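Local coordinates for hypothetical protein AF2198 (Archaeoglobus fulgidus, PDB 1OI0) that probably acts as a zinc-dependent metallopeptidase, built on the JAB1/MPN domain, which is associated with ubiquitin removal at the proteasome, at residues Gly91-Ile96 with Glu114-Glu119; Ala28-Ser31 with Val36-Glu39; Leu11-Glu16 with Asp38-Leu43. All coordinates share one frame; numbering follows the deposited sequence.

How the contacts relate
From the N terminus, helix 8-21 comes first; its residues 11-16 meet residues 38-43, closing a loop as contact 3. The hairpin of contact 2 forms inside the same span of chain: strand 27-32 turns back through a short connection, so 28-31 pairs with 36-39, and both contacts use strand 36-42 and share D38 and E39. L29 O and I41 N, 2.9 Å apart, probably continue the pairing into contact 3. Contact 1 follows later and separately, joining 91-96 on an inner strand to the chain's closing segment. It meets contact 2 through apolar side chains, I95 on L30 and L118 on M37. Together they tie helix, hairpin and C-terminal segment to one mixed sheet.

Contact 1 of 3, residues Gly91-Ile96 with Glu114-Glu119; sequences GKYHII and EEVELE
I95, whose backbone is hydrogen-bonded to T68 and H70 of the next strand, reaches out with its side chain to touch L118. No polar bond crosses between 91-96 and 114-119, so the contact is purely apolar. CD1 of I95 lies 3.5 Å from CD1 of L118, and CG1 of I95 is 3.9 Å from that same methyl; the two chains approach at a slant. I95 starts out across the direction of L118, with CG1 anti to the carbonyl carbon (chi1 -63°), and the extended chi2 of 173° then carries its terminal methyl over to the leucine. Both residues are buried.

The second pair is looser. V116 offers CG2 to the rim of the Y93 ring, where it sits near the ring plane, 4.1 Å from CD1, and the valine side chain approaches roughly perpendicular to that of the tyrosine. One ring face of Y93 is partly backed by its own neighbour: CB of K92 stands 3.7 Å above the plane, towards the rim. Y93 and V116 each begin by pointing at the other segment, although their CA atoms remain 8.4 Å apart.

That separation fits the order of the sheet, in which strand 106-110 runs between 93-98 and 115-116. C108 on that strand touches Y93, I95 and L118, while M4 and I6 from the start of the chain close round L118. On the opposite face of strand 93-98, H94 stacks on F87 of helix 81-89.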
loop_
_atom_site.group_PDB
_atom_site.type_symbol
_atom_site.label_atom_id
_atom_site.label_comp_id
_atom_site.label_asym_id
_atom_site.label_seq_id
_atom_site.Cartn_x
_atom_site.Cartn_y
_atom_site.Cartn_z
ATOM N N GLY A 91 -0.946 -11.922 -1.244
ATOM C CA GLY A 91 -1.767 -10.764 -0.957
ATOM C C GLY A 91 -2.743 -10.413 -2.061
ATOM O O GLY A 91 -2.442 -10.523 -3.251
ATOM N N LYS A 92 -3.920 -9.967 -1.647
ATOM C CA LYS A 92 -4.980 -9.601 -2.571
ATOM C C LYS A 92 -4.881 -8.149 -3.039
ATOM O O LYS A 92 -5.170 -7.843 -4.194
ATOM C CB LYS A 92 -6.339 -9.816 -1.899
ATOM C CG LYS A 92 -6.490 -11.152 -1.191
ATOM C CD LYS A 92 -7.825 -11.238 -0.462
ATOM C CE LYS A 92 -7.924 -12.503 0.377
ATOM N NZ LYS A 92 -6.902 -12.536 1.463
ATOM N N TYR A 93 -4.452 -7.260 -2.146
ATOM C CA TYR A 93 -4.372 -5.843 -2.472
ATOM C C TYR A 93 -2.977 -5.265 -2.354
ATOM O O TYR A 93 -2.213 -5.634 -1.467
ATOM C CB TYR A 93 -5.312 -5.064 -1.561
ATOM C CG TYR A 93 -6.724 -5.587 -1.609
ATOM C CD1 TYR A 93 -7.549 -5.317 -2.697
ATOM C CD2 TYR A 93 -7.221 -6.390 -0.586
ATOM C CE1 TYR A 93 -8.837 -5.835 -2.769
ATOM C CE2 TYR A 93 -8.507 -6.916 -0.648
ATOM C CZ TYR A 93 -9.306 -6.631 -1.741
ATOM O OH TYR A 93 -10.580 -7.140 -1.808
ATOM N N HIS A 94 -2.662 -4.344 -3.254
ATOM C CA HIS A 94 -1.353 -3.715 -3.251
ATOM C C HIS A 94 -1.431 -2.230 -3.547
ATOM O O HIS A 94 -1.877 -1.813 -4.612
ATOM C CB HIS A 94 -0.443 -4.424 -4.256
ATOM C CG HIS A 94 -0.285 -5.887 -3.984
ATOM N ND1 HIS A 94 -1.151 -6.835 -4.489
ATOM C CD2 HIS A 94 0.592 -6.558 -3.202
ATOM C CE1 HIS A 94 -0.811 -8.026 -4.030
ATOM N NE2 HIS A 94 0.243 -7.886 -3.247
ATOM N N ILE A 95 -0.992 -1.432 -2.580
ATOM C CA ILE A 95 -1.017 0.015 -2.716
ATOM C C ILE A 95 0.334 0.588 -3.125
ATOM O O ILE A 95 1.379 0.106 -2.703
ATOM C CB ILE A 95 -1.421 0.681 -1.383
ATOM C CG1 ILE A 95 -2.839 0.257 -1.001
ATOM C CG2 ILE A 95 -1.299 2.201 -1.491
ATOM C CD1 ILE A 95 -3.254 0.721 0.382
ATOM N N ILE A 96 0.292 1.600 -3.977
ATOM C CA ILE A 96 1.505 2.302 -4.377
ATOM C C ILE A 96 1.257 3.766 -4.051
ATOM O O ILE A 96 0.220 4.323 -4.423
ATOM C CB ILE A 96 1.796 2.210 -5.894
ATOM C CG1 ILE A 96 2.113 0.768 -6.291
ATOM C CG2 ILE A 96 2.982 3.121 -6.249
ATOM C CD1 ILE A 96 2.458 0.610 -7.757
ATOM N N GLU A 114 -4.434 -4.748 -11.605
ATOM C CA GLU A 114 -5.553 -3.926 -12.049
ATOM C C GLU A 114 -5.947 -2.980 -10.918
ATOM O O GLU A 114 -6.011 -3.392 -9.760
ATOM C CB GLU A 114 -6.737 -4.820 -12.417
ATOM C CG GLU A 114 -6.446 -5.809 -13.532
ATOM C CD GLU A 114 -7.535 -6.851 -13.679
ATOM O OE1 GLU A 114 -8.719 -6.465 -13.785
ATOM O OE2 GLU A 114 -7.208 -8.057 -13.690
ATOM N N GLU A 115 -6.207 -1.719 -11.244
ATOM C CA GLU A 115 -6.582 -0.749 -10.224
ATOM C C GLU A 115 -7.943 -1.078 -9.628
ATOM O O GLU A 115 -8.906 -1.324 -10.351
ATOM C CB GLU A 115 -6.617 0.664 -10.802
ATOM C CG GLU A 115 -6.734 1.748 -9.735
ATOM C CD GLU A 115 -6.729 3.148 -10.318
ATOM O OE1 GLU A 115 -5.845 3.444 -11.147
ATOM O OE2 GLU A 115 -7.606 3.953 -9.941
ATOM N N VAL A 116 -8.013 -1.078 -8.303
ATOM C CA VAL A 116 -9.259 -1.371 -7.605
ATOM C C VAL A 116 -9.492 -0.303 -6.544
ATOM O O VAL A 116 -8.566 0.405 -6.151
ATOM C CB VAL A 116 -9.212 -2.753 -6.924
ATOM C CG1 VAL A 116 -9.026 -3.844 -7.968
ATOM C CG2 VAL A 116 -8.092 -2.791 -5.904
ATOM N N GLU A 117 -10.730 -0.189 -6.077
ATOM C CA GLU A 117 -11.051 0.810 -5.072
ATOM C C GLU A 117 -10.790 0.345 -3.645
ATOM O O GLU A 117 -10.760 -0.852 -3.346
ATOM C CB GLU A 117 -12.526 1.214 -5.158
ATOM C CG GLU A 117 -13.020 1.717 -6.502
ATOM C CD GLU A 117 -14.487 2.105 -6.440
ATOM O OE1 GLU A 117 -15.129 1.791 -5.414
ATOM O OE2 GLU A 117 -15.000 2.709 -7.405
ATOM N N LEU A 118 -10.599 1.322 -2.772
ATOM C CA LEU A 118 -10.428 1.090 -1.349
ATOM C C LEU A 118 -11.304 2.153 -0.715
ATOM O O LEU A 118 -11.101 3.344 -0.951
ATOM C CB LEU A 118 -8.983 1.303 -0.895
ATOM C CG LEU A 118 -7.969 0.185 -1.124
ATOM C CD1 LEU A 118 -6.682 0.541 -0.390
ATOM C CD2 LEU A 118 -8.516 -1.143 -0.611
ATOM N N GLU A 119 -12.299 1.740 0.060
ATOM C CA GLU A 119 -13.149 2.729 0.702
ATOM C C GLU A 119 -12.413 3.227 1.938
ATOM O O GLU A 119 -12.031 2.439 2.802
ATOM C CB GLU A 119 -14.491 2.121 1.114
ATOM C CG GLU A 119 -15.514 3.168 1.526
ATOM C CD GLU A 119 -16.784 2.564 2.080
ATOM O OE1 GLU A 119 -17.128 1.435 1.675
ATOM O OE2 GLU A 119 -17.441 3.227 2.907
#

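Contact 2 of 3, residues Ala28-Ser31 with Val36-Glu39; sequences ALLS and VMDE
S31 and E39 form an antiparallel hydrogen-bonded pair, their CA atoms 4.8 Å apart, and S31 is the residue most buried by the contact. Its N donates to E39 O at 2.9 Å. Its carbonyl O takes two donors in return: E39 N at 3.0 Å, well above the carbonyl plane, and D38 N at 3.1 Å, almost in line with the C=O bond (161°). Two consecutive residues, D38 and E39, thus face one partner, which is a classic beta bulge. Both amides of the bulge are satisfied by this single oxygen.

On the sheet face carrying S31 and E39, the serine hydroxyl turns across to the glutamate. With OG placed between the backbone N and the carbonyl carbon (chi1 63°), it comes within 3.1 Å of E39 CB, a snug fit. E39 then kinks at chi2 (-77°), and its carboxylate swings away from S31, keeping the charged end at the exposed margin while the CB does the packing.

M37 works on the other face together with L30. The extended methionine chain brings CE to 3.6 Å from L30 CD1, and SD lies 3.9 Å from that same leucine methyl. The two side chains meet at a slant, both buried.

Strands 27-32 and 36-42 make up a beta hairpin. Strand 64-72 flanks it on the side of 27-32, through backbone hydrogen bonds of L30 with F66 and G67, while the backbone of M37 bonds to that of K5 in strand 5-6. Across strand 64-72 in the sheet order, strand 93-98 still reaches this pair: I95 touches L30 and Y93 touches M37.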
loop_
_atom_site.group_PDB
_atom_site.type_symbol
_atom_site.label_atom_id
_atom_site.label_comp_id
_atom_site.label_asym_id
_atom_site.label_seq_id
_atom_site.Cartn_x
_atom_site.Cartn_y
_atom_site.Cartn_z
ATOM N N ALA A 28 5.928 -2.234 3.056
ATOM C CA ALA A 28 5.389 -2.910 4.223
ATOM C C ALA A 28 4.224 -3.783 3.786
ATOM O O ALA A 28 3.763 -3.697 2.649
ATOM C CB ALA A 28 4.914 -1.890 5.250
ATOM N N LEU A 29 3.763 -4.637 4.692
ATOM C CA LEU A 29 2.629 -5.496 4.402
ATOM C C LEU A 29 1.402 -4.853 5.027
ATOM O O LEU A 29 1.455 -4.363 6.153
ATOM C CB LEU A 29 2.833 -6.888 4.998
ATOM C CG LEU A 29 4.089 -7.638 4.556
ATOM C CD1 LEU A 29 4.123 -9.008 5.231
ATOM C CD2 LEU A 29 4.104 -7.776 3.044
ATOM N N LEU A 30 0.307 -4.841 4.281
ATOM C CA LEU A 30 -0.944 -4.273 4.762
ATOM C C LEU A 30 -1.632 -5.333 5.618
ATOM O O LEU A 30 -1.750 -6.488 5.207
ATOM C CB LEU A 30 -1.819 -3.889 3.573
ATOM C CG LEU A 30 -1.261 -2.784 2.668
ATOM C CD1 LEU A 30 -2.062 -2.703 1.379
ATOM C CD2 LEU A 30 -1.298 -1.458 3.415
ATOM N N SER A 31 -2.071 -4.954 6.812
ATOM C CA SER A 31 -2.723 -5.916 7.692
ATOM C C SER A 31 -3.903 -5.337 8.459
ATOM O O SER A 31 -4.207 -4.149 8.366
ATOM C CB SER A 31 -1.707 -6.502 8.679
ATOM O OG SER A 31 -1.172 -5.499 9.529
ATOM N N VAL A 36 -10.934 -4.256 6.971
ATOM C CA VAL A 36 -10.308 -2.942 7.018
ATOM C C VAL A 36 -8.797 -3.005 7.224
ATOM O O VAL A 36 -8.309 -3.648 8.155
ATOM C CB VAL A 36 -10.914 -2.074 8.150
ATOM C CG1 VAL A 36 -10.236 -0.712 8.184
ATOM C CG2 VAL A 36 -12.410 -1.910 7.937
ATOM N N MET A 37 -8.064 -2.342 6.337
ATOM C CA MET A 37 -6.611 -2.278 6.442
ATOM C C MET A 37 -6.360 -1.176 7.464
ATOM O O MET A 37 -6.702 -0.022 7.219
ATOM C CB MET A 37 -5.975 -1.858 5.111
ATOM C CG MET A 37 -6.362 -2.687 3.897
ATOM S SD MET A 37 -5.742 -1.954 2.352
ATOM C CE MET A 37 -5.613 -3.394 1.324
ATOM N N ASP A 38 -5.776 -1.518 8.607
ATOM C CA ASP A 38 -5.514 -0.507 9.624
ATOM C C ASP A 38 -4.231 -0.765 10.402
ATOM O O ASP A 38 -3.970 -0.110 11.411
ATOM C CB ASP A 38 -6.691 -0.422 10.597
ATOM C CG ASP A 38 -7.053 -1.768 11.190
ATOM O OD1 ASP A 38 -6.144 -2.471 11.676
ATOM O OD2 ASP A 38 -8.250 -2.123 11.175
ATOM N N GLU A 39 -3.438 -1.719 9.927
ATOM C CA GLU A 39 -2.180 -2.068 10.574
ATOM C C GLU A 39 -1.107 -2.318 9.522
ATOM O O GLU A 39 -1.416 -2.607 8.369
ATOM C CB GLU A 39 -2.357 -3.329 11.422
ATOM C CG GLU A 39 -3.255 -3.154 12.634
ATOM C CD GLU A 39 -2.560 -2.436 13.772
ATOM O OE1 GLU A 39 -2.111 -1.288 13.572
ATOM O OE2 GLU A 39 -2.462 -3.024 14.869
#

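Contact 3 of 3, residues Leu11-Glu16 with Asp38-Leu43; sequences LKTILE and DELIFL
The helical segment L11-E16 lies over the strand at L40, with the CA atoms of I14 and L40 8.6 Å apart, and its backbone is held by regular i to i+4 bonds such as L15 N to L11 O at 2.9 Å. Nothing polar links helix and strand. One methyl, CD1 of L40, makes both close approaches, touching two successive helix residues.

I14 meets it through the middle of its longer branch: CG1 is 3.9 Å from L40 CD1, and the two side chains cross at an angle. CG1 of I14 stands anti to the carbonyl carbon (chi1 -70°), a setting that brings this buried branch round to the strand although the side chain leaves the helix to one side of it. T13 touches from next door with its methyl alone. CG2 of T13 sits 4.1 Å from L40 CD1, and the threonine and leucine side chains run antiparallel, alongside one another. The hydroxyl of T13 is held within the helix, OG1 bonding to the carbonyl O of G9, which is consistent with its methyl being the part that meets L40.

L40 points toward the helix and supplies nearly half of the 117 Å² buried here. Its CB also lies 3.9 Å above one face of the F42 ring, towards the rim, two residues along the strand.

Farther in, I14 rests on V69 and V97, and L40 on V69 and L30, so this small patch belongs to the apolar layer between helix 8-21 and the sheet. A mixed sheet with helices 8-21 and 81-89 packed on opposite faces is the architecture of the JAB1/MPN domain; the side chain of I14 is about 8 Å from that of the zinc ligand H70.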
loop_
_atom_site.group_PDB
_atom_site.type_symbol
_atom_site.label_atom_id
_atom_site.label_comp_id
_atom_site.label_asym_id
_atom_site.label_seq_id
_atom_site.Cartn_x
_atom_site.Cartn_y
_atom_site.Cartn_z
ATOM N N LEU A 11 -3.538 5.419 6.090
ATOM C CA LEU A 11 -3.086 6.135 4.900
ATOM C C LEU A 11 -2.121 7.240 5.307
ATOM O O LEU A 11 -1.089 7.451 4.661
ATOM C CB LEU A 11 -4.270 6.743 4.147
ATOM C CG LEU A 11 -5.033 5.836 3.181
ATOM C CD1 LEU A 11 -6.194 6.607 2.572
ATOM C CD2 LEU A 11 -4.093 5.341 2.089
ATOM N N LYS A 12 -2.458 7.945 6.383
ATOM C CA LYS A 12 -1.606 9.018 6.868
ATOM C C LYS A 12 -0.265 8.431 7.292
ATOM O O LYS A 12 0.789 8.972 6.968
ATOM C CB LYS A 12 -2.258 9.735 8.055
ATOM C CG LYS A 12 -1.434 10.896 8.584
ATOM C CD LYS A 12 -2.098 11.568 9.775
ATOM C CE LYS A 12 -1.252 12.729 10.282
ATOM N NZ LYS A 12 -1.840 13.358 11.497
ATOM N N THR A 13 -0.313 7.316 8.012
ATOM C CA THR A 13 0.897 6.647 8.472
ATOM C C THR A 13 1.757 6.242 7.278
ATOM O O THR A 13 2.971 6.454 7.270
ATOM C CB THR A 13 0.548 5.387 9.289
ATOM O OG1 THR A 13 -0.183 5.771 10.461
ATOM C CG2 THR A 13 1.810 4.643 9.706
ATOM N N ILE A 14 1.119 5.665 6.267
ATOM C CA ILE A 14 1.829 5.227 5.072
ATOM C C ILE A 14 2.489 6.393 4.339
ATOM O O ILE A 14 3.677 6.337 4.011
ATOM C CB ILE A 14 0.875 4.489 4.103
ATOM C CG1 ILE A 14 0.489 3.130 4.700
ATOM C CG2 ILE A 14 1.543 4.302 2.744
ATOM C CD1 ILE A 14 -0.657 2.433 3.980
ATOM N N LEU A 15 1.722 7.448 4.088
ATOM C CA LEU A 15 2.252 8.607 3.382
ATOM C C LEU A 15 3.383 9.295 4.141
ATOM O O LEU A 15 4.325 9.804 3.533
ATOM C CB LEU A 15 1.126 9.599 3.090
ATOM C CG LEU A 15 0.115 9.064 2.071
ATOM C CD1 LEU A 15 -1.085 9.977 2.018
ATOM C CD2 LEU A 15 0.770 8.946 0.698
ATOM N N GLU A 16 3.298 9.306 5.466
ATOM C CA GLU A 16 4.346 9.928 6.269
ATOM C C GLU A 16 5.593 9.043 6.276
ATOM O O GLU A 16 6.718 9.538 6.337
ATOM C CB GLU A 16 3.850 10.166 7.695
ATOM C CG GLU A 16 2.644 11.092 7.763
ATOM C CD GLU A 16 2.204 11.387 9.183
ATOM O OE1 GLU A 16 2.081 10.433 9.978
ATOM O OE2 GLU A 16 1.970 12.571 9.502
ATOM N N ASP A 38 -5.776 -1.518 8.607
ATOM C CA ASP A 38 -5.514 -0.507 9.624
ATOM C C ASP A 38 -4.231 -0.765 10.402
ATOM O O ASP A 38 -3.970 -0.110 11.411
ATOM C CB ASP A 38 -6.691 -0.422 10.597
ATOM C CG ASP A 38 -7.053 -1.768 11.190
ATOM O OD1 ASP A 38 -6.144 -2.471 11.676
ATOM O OD2 ASP A 38 -8.250 -2.123 11.175
ATOM N N GLU A 39 -3.438 -1.719 9.927
ATOM C CA GLU A 39 -2.180 -2.068 10.574
ATOM C C GLU A 39 -1.107 -2.318 9.522
ATOM O O GLU A 39 -1.416 -2.607 8.369
ATOM C CB GLU A 39 -2.357 -3.329 11.422
ATOM C CG GLU A 39 -3.255 -3.154 12.634
ATOM C CD GLU A 39 -2.560 -2.436 13.772
ATOM O OE1 GLU A 39 -2.111 -1.288 13.572
ATOM O OE2 GLU A 39 -2.462 -3.024 14.869
ATOM N N LEU A 40 0.152 -2.204 9.926
ATOM C CA LEU A 40 1.257 -2.434 9.008
ATOM C C LEU A 40 2.287 -3.382 9.590
ATOM O O LEU A 40 2.610 -3.317 10.776
ATOM C CB LEU A 40 1.967 -1.119 8.665
ATOM C CG LEU A 40 1.252 -0.075 7.808
ATOM C CD1 LEU A 40 2.167 1.128 7.623
ATOM C CD2 LEU A 40 0.878 -0.672 6.464
ATOM N N ILE A 41 2.784 -4.274 8.743
ATOM C CA ILE A 41 3.834 -5.201 9.130
ATOM C C ILE A 41 5.044 -4.559 8.465
ATOM O O ILE A 41 5.211 -4.647 7.250
ATOM C CB ILE A 41 3.613 -6.610 8.539
ATOM C CG1 ILE A 41 2.329 -7.220 9.111
ATOM C CG2 ILE A 41 4.813 -7.498 8.854
ATOM C CD1 ILE A 41 1.988 -8.579 8.541
ATOM N N PHE A 42 5.869 -3.882 9.252
ATOM C CA PHE A 42 7.032 -3.210 8.691
ATOM C C PHE A 42 8.105 -4.153 8.168
ATOM O O PHE A 42 8.348 -5.220 8.732
ATOM C CB PHE A 42 7.615 -2.242 9.717
ATOM C CG PHE A 42 6.665 -1.142 10.099
ATOM C CD1 PHE A 42 5.662 -1.363 11.038
ATOM C CD2 PHE A 42 6.745 0.101 9.483
ATOM C CE1 PHE A 42 4.751 -0.361 11.356
ATOM C CE2 PHE A 42 5.838 1.111 9.793
ATOM C CZ PHE A 42 4.839 0.879 10.731
ATOM N N LEU A 43 8.735 -3.743 7.072
ATOM C CA LEU A 43 9.785 -4.527 6.433
ATOM C C LEU A 43 11.081 -3.719 6.349
ATOM O O LEU A 43 11.058 -2.504 6.158
ATOM C CB LEU A 43 9.336 -4.946 5.033
ATOM C CG LEU A 43 8.087 -5.827 4.989
ATOM C CD1 LEU A 43 7.677 -6.066 3.542
ATOM C CD2 LEU A 43 8.372 -7.150 5.702
#